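Local atomic coordinates of aldose 1-epimerase (Caenorhabditis elegans, PDB entry 1LUR), a protein that probably interconverts the alpha and beta anomers of aldose sugars such as galactose. Residues 237-243 / 274-280; 170-176 / 298-304. One frame throughout, in Å; residues are numbered along the deposited sequence.

Contact 1. Residues 237-243 / 274-280; sequences LDNDLVI and PVIHLYA
Strands 238-243 and 275-279 are antiparallel neighbours in the central beta-sheet of the galactose mutarotase fold, with axes 4.5 Å apart at closest approach and N-to-C directions at 154°. Asp238 with Tyr279 (CA-CA 3.9 Å), Asp240 with His277 and Val242 with Val275 are non-hydrogen-bonded pairs. The hydrogen-bonded pair Leu241-Ile276 is joined both ways, Leu241 N to Ile276 O and Ile276 N to Leu241 O, each 3.1 Å. A classic beta bulge interrupts the register where Asp238 (phi 176°, psi 60°) and Asn239 both face Leu278. Here Leu278 N donates to Asn239 O (2.9 Å), the return bond from Asn239 N to Leu278 O is weak at 3.0 Å, and beyond the bulge Ala280 N donates to Leu237 O (2.8 Å).

His277 (chi1 t, chi2 78°) lies between two carboxylates at its ring edge. His277 NE2 donates a very short hydrogen bond to Asp238 OD1 (2.5 Å; chi1 t) and His277 ND1 one to Asp240 OD1 (2.7 Å; chi1 m). Asp240 OD2 accepts from Ser308 N, and Tyr279 OH is engaged with Phe283 N. On the face of Asn239 and Leu278, Leu241 and Ile276 pack against Met190 of strand 187-192, and Leu241 CG sits 4.0 Å from Leu278 CD1. At the far end Ile243 N donates to Pro274 O (3.0 Å), and a water donates to Pro274 O (2.5 Å) and Ile243 O (2.7 Å).

Contact 2. Residues 170-176 / 298-304; sequences TNHAYWN and KALAIEP
An antiparallel pair in the main sheet of the mutarotase fold joins the broken strand 170-175 to strand 300-304, end-to-end directions 148° apart. Tyr174-Ala301 is a non-hydrogen-bonded pair (CA-CA 4.0 Å). Trp175-Leu300 is hydrogen-bonded, Trp175 N to Leu300 O and Leu300 N to Trp175 O, both 2.8 Å. Ile302 N reaches Ala173 O only weakly (3.4 Å).

Alanines make the hollow for Tyr174 (chi1 m): its ring lies face-on over Ala301, whose CB is 4.3 Å from the ring centroid (CH-pi), while Ala299 CB meets the ring edge. Trp175 (chi1 m, chi2 86°) turns to the opposite face against Ile302, Trp175 CD1 3.7 Å from Ile302 CG1, enclosed by Leu37, Leu267 and Tyr333. Where the strand breaks, Asn171 OD1 accepts from Ala173 N (3.0 Å) in an Asx turn. A water plugs the adjoining gap, donating to Asn171 OD1 and Ile302 O. Glu303 OE1 lies over one His172 ring face, 3.1 Å from His172 NE2 but not hydrogen-bonded; the two probably match the catalytic glutamate and histidine of mutarotases. Asn176 OD1 accepts from Gly179 N, Asn176 ND2 donates to Lys298 O (2.9 Å) and Ser180 O, and Thr170 OG1 donates to Pro304 O (2.6 Å).

How the contacts relate
Contacts 1 and 2 are successive parts of one sheet, their centres about 10 Å apart, because strand 275-279 lies beside strand 300-305. Probable hydrogen bonds join them, His277 N to Glu303 O (2.8 Å) and Ala301 N to Tyr279 O (2.9 Å), while Ile276 CG2 and Ile302 CG2 pack at 3.8 Å on the apolar face. On the polar face His277 CD2 comes within 3.4 Å of Glu303 OE1, so His277 and its two aspartates in contact 1 are neighbours of Glu303, which in contact 2 lies close to His172 without hydrogen bonding to it. By analogy with other mutarotases, Glu303 is probably the base and His172 the acid, although no ligand marks the sugar site.

Contact 1. Residues 237-243 / 274-280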
loop_
_atom_site.group_PDB
_atom_site.type_symbol
_atom_site.label_atom_id
_atom_site.label_comp_id
_atom_site.label_asym_id
_atom_site.label_seq_id
_atom_site.Cartn_x
_atom_site.Cartn_y
_atom_site.Cartn_z
ATOM N N LEU A 237 -2.372 7.940 -13.096
ATOM C CA LEU A 237 -1.767 6.659 -12.776
ATOM C C LEU A 237 -2.573 6.052 -11.633
ATOM O O LEU A 237 -2.923 6.748 -10.680
ATOM C CB LEU A 237 -0.314 6.859 -12.343
ATOM C CG LEU A 237 0.486 5.598 -12.028
ATOM C CD1 LEU A 237 0.539 4.693 -13.249
ATOM C CD2 LEU A 237 1.884 5.995 -11.591
ATOM N N ASP A 238 -2.872 4.763 -11.738
ATOM C CA ASP A 238 -3.644 4.060 -10.716
ATOM C C ASP A 238 -3.858 2.652 -11.236
ATOM O O ASP A 238 -4.993 2.203 -11.413
ATOM C CB ASP A 238 -4.989 4.769 -10.490
ATOM C CG ASP A 238 -5.862 4.069 -9.460
ATOM O OD1 ASP A 238 -5.313 3.362 -8.586
ATOM O OD2 ASP A 238 -7.099 4.242 -9.513
ATOM N N ASN A 239 -2.748 1.962 -11.481
ATOM C CA ASN A 239 -2.770 0.599 -11.993
ATOM C C ASN A 239 -1.784 -0.323 -11.305
ATOM O O ASN A 239 -0.917 0.112 -10.544
ATOM C CB ASN A 239 -2.423 0.588 -13.484
ATOM C CG ASN A 239 -3.286 1.520 -14.294
ATOM O OD1 ASN A 239 -4.070 1.077 -15.129
ATOM N ND2 ASN A 239 -3.148 2.823 -14.054
ATOM N N ASP A 240 -1.924 -1.604 -11.625
ATOM C CA ASP A 240 -1.093 -2.673 -11.103
ATOM C C ASP A 240 0.078 -2.870 -12.067
ATOM O O ASP A 240 -0.136 -3.098 -13.258
ATOM C CB ASP A 240 -1.873 -3.988 -11.079
ATOM C CG ASP A 240 -2.804 -4.121 -9.891
ATOM O OD1 ASP A 240 -3.264 -3.101 -9.335
ATOM O OD2 ASP A 240 -3.088 -5.282 -9.535
ATOM N N LEU A 241 1.306 -2.779 -11.567
ATOM C CA LEU A 241 2.476 -2.970 -12.418
ATOM C C LEU A 241 3.066 -4.317 -12.009
ATOM O O LEU A 241 3.540 -4.482 -10.883
ATOM C CB LEU A 241 3.486 -1.832 -12.219
ATOM C CG LEU A 241 3.307 -0.593 -13.115
ATOM C CD1 LEU A 241 3.708 -0.939 -14.537
ATOM C CD2 LEU A 241 1.866 -0.098 -13.076
ATOM N N VAL A 242 3.013 -5.287 -12.921
ATOM C CA VAL A 242 3.534 -6.621 -12.650
ATOM C C VAL A 242 5.053 -6.661 -12.613
ATOM O O VAL A 242 5.723 -6.358 -13.601
ATOM C CB VAL A 242 3.026 -7.641 -13.692
ATOM C CG1 VAL A 242 3.470 -9.056 -13.304
ATOM C CG2 VAL A 242 1.515 -7.573 -13.780
ATOM N N ILE A 243 5.583 -7.055 -11.459
ATOM C CA ILE A 243 7.019 -7.147 -11.249
ATOM C C ILE A 243 7.681 -8.262 -12.047
ATOM O O ILE A 243 7.260 -9.420 -11.989
ATOM C CB ILE A 243 7.344 -7.384 -9.763
ATOM C CG1 ILE A 243 6.832 -6.216 -8.919
ATOM C CG2 ILE A 243 8.849 -7.574 -9.588
ATOM C CD1 ILE A 243 7.029 -6.414 -7.417
ATOM N N PRO A 274 3.742 -10.003 -5.977
ATOM C CA PRO A 274 3.956 -10.063 -7.422
ATOM C C PRO A 274 3.721 -8.756 -8.169
ATOM O O PRO A 274 4.192 -8.594 -9.295
ATOM C CB PRO A 274 2.997 -11.163 -7.853
ATOM C CG PRO A 274 1.814 -10.891 -6.971
ATOM C CD PRO A 274 2.463 -10.643 -5.615
ATOM N N VAL A 275 2.982 -7.828 -7.570
ATOM C CA VAL A 275 2.732 -6.560 -8.241
ATOM C C VAL A 275 2.813 -5.385 -7.284
ATOM O O VAL A 275 2.850 -5.550 -6.063
ATOM C CB VAL A 275 1.328 -6.524 -8.921
ATOM C CG1 VAL A 275 1.065 -7.822 -9.657
ATOM C CG2 VAL A 275 0.242 -6.251 -7.895
ATOM N N ILE A 276 2.865 -4.192 -7.855
ATOM C CA ILE A 276 2.928 -2.978 -7.073
ATOM C C ILE A 276 1.937 -2.022 -7.706
ATOM O O ILE A 276 2.105 -1.613 -8.858
ATOM C CB ILE A 276 4.320 -2.326 -7.088
ATOM C CG1 ILE A 276 5.337 -3.236 -6.393
ATOM C CG2 ILE A 276 4.247 -0.968 -6.422
ATOM C CD1 ILE A 276 6.737 -2.641 -6.288
ATOM N N HIS A 277 0.892 -1.685 -6.963
ATOM C CA HIS A 277 -0.116 -0.772 -7.474
ATOM C C HIS A 277 0.342 0.660 -7.256
ATOM O O HIS A 277 0.625 1.064 -6.126
ATOM C CB HIS A 277 -1.453 -0.979 -6.765
ATOM C CG HIS A 277 -2.561 -0.151 -7.331
ATOM N ND1 HIS A 277 -3.220 -0.488 -8.494
ATOM C CD2 HIS A 277 -3.098 1.021 -6.919
ATOM C CE1 HIS A 277 -4.117 0.441 -8.774
ATOM N NE2 HIS A 277 -4.062 1.369 -7.834
ATOM N N LEU A 278 0.412 1.420 -8.344
ATOM C CA LEU A 278 0.833 2.808 -8.295
ATOM C C LEU A 278 -0.363 3.719 -8.532
ATOM O O LEU A 278 -1.060 3.583 -9.536
ATOM C CB LEU A 278 1.889 3.079 -9.372
ATOM C CG LEU A 278 3.111 2.155 -9.397
ATOM C CD1 LEU A 278 3.960 2.446 -10.627
ATOM C CD2 LEU A 278 3.916 2.349 -8.119
ATOM N N TYR A 279 -0.600 4.633 -7.601
ATOM C CA TYR A 279 -1.710 5.573 -7.709
ATOM C C TYR A 279 -1.155 6.991 -7.596
ATOM O O TYR A 279 -0.676 7.403 -6.536
ATOM C CB TYR A 279 -2.745 5.310 -6.611
ATOM C CG TYR A 279 -3.829 6.358 -6.523
ATOM C CD1 TYR A 279 -4.559 6.735 -7.648
ATOM C CD2 TYR A 279 -4.129 6.971 -5.308
ATOM C CE1 TYR A 279 -5.565 7.701 -7.562
ATOM C CE2 TYR A 279 -5.126 7.935 -5.214
ATOM C CZ TYR A 279 -5.839 8.294 -6.343
ATOM O OH TYR A 279 -6.823 9.251 -6.246
ATOM N N ALA A 280 -1.231 7.732 -8.698
ATOM C CA ALA A 280 -0.737 9.104 -8.757
ATOM C C ALA A 280 -1.503 10.143 -7.943
ATOM O O ALA A 280 -1.320 11.345 -8.145
ATOM C CB ALA A 280 -0.639 9.552 -10.214
HETATM O O HOH W 1 5.221 -10.495 -10.584
#

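Contact 2. Residues 170-176 / 298-304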
loop_
_atom_site.group_PDB
_atom_site.type_symbol
_atom_site.label_atom_id
_atom_site.label_comp_id
_atom_site.label_asym_id
_atom_site.label_seq_id
_atom_site.Cartn_x
_atom_site.Cartn_y
_atom_site.Cartn_z
ATOM N N THR A 170 -2.085 -5.017 1.579
ATOM C CA THR A 170 -1.164 -4.016 1.053
ATOM C C THR A 170 -1.060 -2.878 2.054
ATOM O O THR A 170 -1.773 -2.862 3.063
ATOM C CB THR A 170 -1.568 -3.421 -0.319
ATOM O OG1 THR A 170 -0.411 -2.790 -0.896
ATOM C CG2 THR A 170 -2.664 -2.357 -0.178
ATOM N N ASN A 171 -0.133 -1.960 1.792
ATOM C CA ASN A 171 0.092 -0.791 2.642
ATOM C C ASN A 171 -0.258 0.375 1.728
ATOM O O ASN A 171 0.245 0.465 0.607
ATOM C CB ASN A 171 1.545 -0.697 3.096
ATOM C CG ASN A 171 1.829 0.594 3.828
ATOM O OD1 ASN A 171 2.150 1.608 3.213
ATOM N ND2 ASN A 171 1.672 0.573 5.147
ATOM N N HIS A 172 -1.108 1.274 2.204
ATOM C CA HIS A 172 -1.517 2.406 1.387
ATOM C C HIS A 172 -0.868 3.760 1.665
ATOM O O HIS A 172 -1.542 4.791 1.630
ATOM C CB HIS A 172 -3.042 2.542 1.471
ATOM C CG HIS A 172 -3.674 3.049 0.211
ATOM N ND1 HIS A 172 -3.425 4.308 -0.297
ATOM C CD2 HIS A 172 -4.536 2.459 -0.652
ATOM C CE1 HIS A 172 -4.106 4.469 -1.420
ATOM N NE2 HIS A 172 -4.789 3.363 -1.657
ATOM N N ALA A 173 0.434 3.774 1.928
ATOM C CA ALA A 173 1.115 5.039 2.200
ATOM C C ALA A 173 1.312 5.835 0.910
ATOM O O ALA A 173 1.677 5.278 -0.123
ATOM C CB ALA A 173 2.463 4.776 2.859
ATOM N N TYR A 174 1.045 7.136 0.980
ATOM C CA TYR A 174 1.193 8.039 -0.161
ATOM C C TYR A 174 2.570 8.677 0.014
ATOM O O TYR A 174 2.827 9.316 1.036
ATOM C CB TYR A 174 0.131 9.142 -0.133
ATOM C CG TYR A 174 -1.280 8.720 -0.499
ATOM C CD1 TYR A 174 -2.031 7.888 0.337
ATOM C CD2 TYR A 174 -1.888 9.209 -1.655
ATOM C CE1 TYR A 174 -3.358 7.564 0.026
ATOM C CE2 TYR A 174 -3.205 8.891 -1.973
ATOM C CZ TYR A 174 -3.936 8.072 -1.132
ATOM O OH TYR A 174 -5.240 7.770 -1.459
ATOM N N TRP A 175 3.441 8.523 -0.979
ATOM C CA TRP A 175 4.783 9.085 -0.896
ATOM C C TRP A 175 5.071 10.372 -1.664
ATOM O O TRP A 175 4.626 10.561 -2.794
ATOM C CB TRP A 175 5.808 8.027 -1.308
ATOM C CG TRP A 175 5.696 6.752 -0.539
ATOM C CD1 TRP A 175 4.883 5.692 -0.824
ATOM C CD2 TRP A 175 6.402 6.405 0.660
ATOM N NE1 TRP A 175 5.039 4.706 0.121
ATOM C CE2 TRP A 175 5.965 5.118 1.044
ATOM C CE3 TRP A 175 7.359 7.058 1.449
ATOM C CZ2 TRP A 175 6.454 4.469 2.184
ATOM C CZ3 TRP A 175 7.846 6.412 2.581
ATOM C CH2 TRP A 175 7.391 5.131 2.936
ATOM N N ASN A 176 5.839 11.242 -1.017
ATOM C CA ASN A 176 6.258 12.537 -1.545
ATOM C C ASN A 176 7.568 12.762 -0.795
ATOM O O ASN A 176 7.569 12.986 0.415
ATOM C CB ASN A 176 5.247 13.632 -1.192
ATOM C CG ASN A 176 5.665 14.994 -1.711
ATOM O OD1 ASN A 176 6.735 15.499 -1.367
ATOM N ND2 ASN A 176 4.826 15.594 -2.547
ATOM N N LYS A 298 -0.528 15.019 -5.801
ATOM C CA LYS A 298 0.326 15.442 -4.695
ATOM C C LYS A 298 1.387 14.399 -4.348
ATOM O O LYS A 298 2.567 14.722 -4.196
ATOM C CB LYS A 298 -0.521 15.727 -3.452
ATOM C CG LYS A 298 0.274 15.832 -2.152
ATOM C CD LYS A 298 1.323 16.938 -2.202
ATOM C CE LYS A 298 2.084 17.043 -0.883
ATOM N NZ LYS A 298 3.112 18.129 -0.912
ATOM N N ALA A 299 0.969 13.145 -4.211
ATOM C CA ALA A 299 1.912 12.087 -3.879
ATOM C C ALA A 299 1.744 10.857 -4.752
ATOM O O ALA A 299 0.936 10.829 -5.683
ATOM C CB ALA A 299 1.770 11.704 -2.408
ATOM N N LEU A 300 2.534 9.837 -4.446
ATOM C CA LEU A 300 2.490 8.592 -5.186
ATOM C C LEU A 300 2.216 7.455 -4.215
ATOM O O LEU A 300 3.060 7.132 -3.375
ATOM C CB LEU A 300 3.816 8.337 -5.898
ATOM C CG LEU A 300 3.899 7.018 -6.673
ATOM C CD1 LEU A 300 2.957 7.070 -7.865
ATOM C CD2 LEU A 300 5.324 6.773 -7.142
ATOM N N ALA A 301 1.027 6.868 -4.314
ATOM C CA ALA A 301 0.668 5.762 -3.441
ATOM C C ALA A 301 1.376 4.549 -4.018
ATOM O O ALA A 301 1.250 4.253 -5.203
ATOM C CB ALA A 301 -0.840 5.547 -3.440
ATOM N N ILE A 302 2.147 3.868 -3.181
ATOM C CA ILE A 302 2.880 2.687 -3.608
ATOM C C ILE A 302 2.309 1.541 -2.786
ATOM O O ILE A 302 2.494 1.484 -1.568
ATOM C CB ILE A 302 4.393 2.862 -3.351
ATOM C CG1 ILE A 302 4.902 4.081 -4.132
ATOM C CG2 ILE A 302 5.140 1.618 -3.778
ATOM C CD1 ILE A 302 6.402 4.344 -3.998
ATOM N N GLU A 303 1.610 0.636 -3.462
ATOM C CA GLU A 303 0.986 -0.504 -2.801
ATOM C C GLU A 303 1.384 -1.885 -3.305
ATOM O O GLU A 303 0.806 -2.390 -4.271
ATOM C CB GLU A 303 -0.537 -0.351 -2.909
ATOM C CG GLU A 303 -0.985 1.104 -2.999
ATOM C CD GLU A 303 -2.465 1.282 -3.313
ATOM O OE1 GLU A 303 -2.828 2.352 -3.840
ATOM O OE2 GLU A 303 -3.267 0.370 -3.030
ATOM N N PRO A 304 2.393 -2.506 -2.668
ATOM C CA PRO A 304 2.842 -3.845 -3.062
ATOM C C PRO A 304 1.664 -4.746 -2.702
ATOM O O PRO A 304 1.178 -4.692 -1.578
ATOM C CB PRO A 304 4.047 -4.081 -2.161
ATOM C CG PRO A 304 4.617 -2.691 -2.011
ATOM C CD PRO A 304 3.372 -1.865 -1.770
HETATM O O HOH W 2 3.590 1.713 0.749
#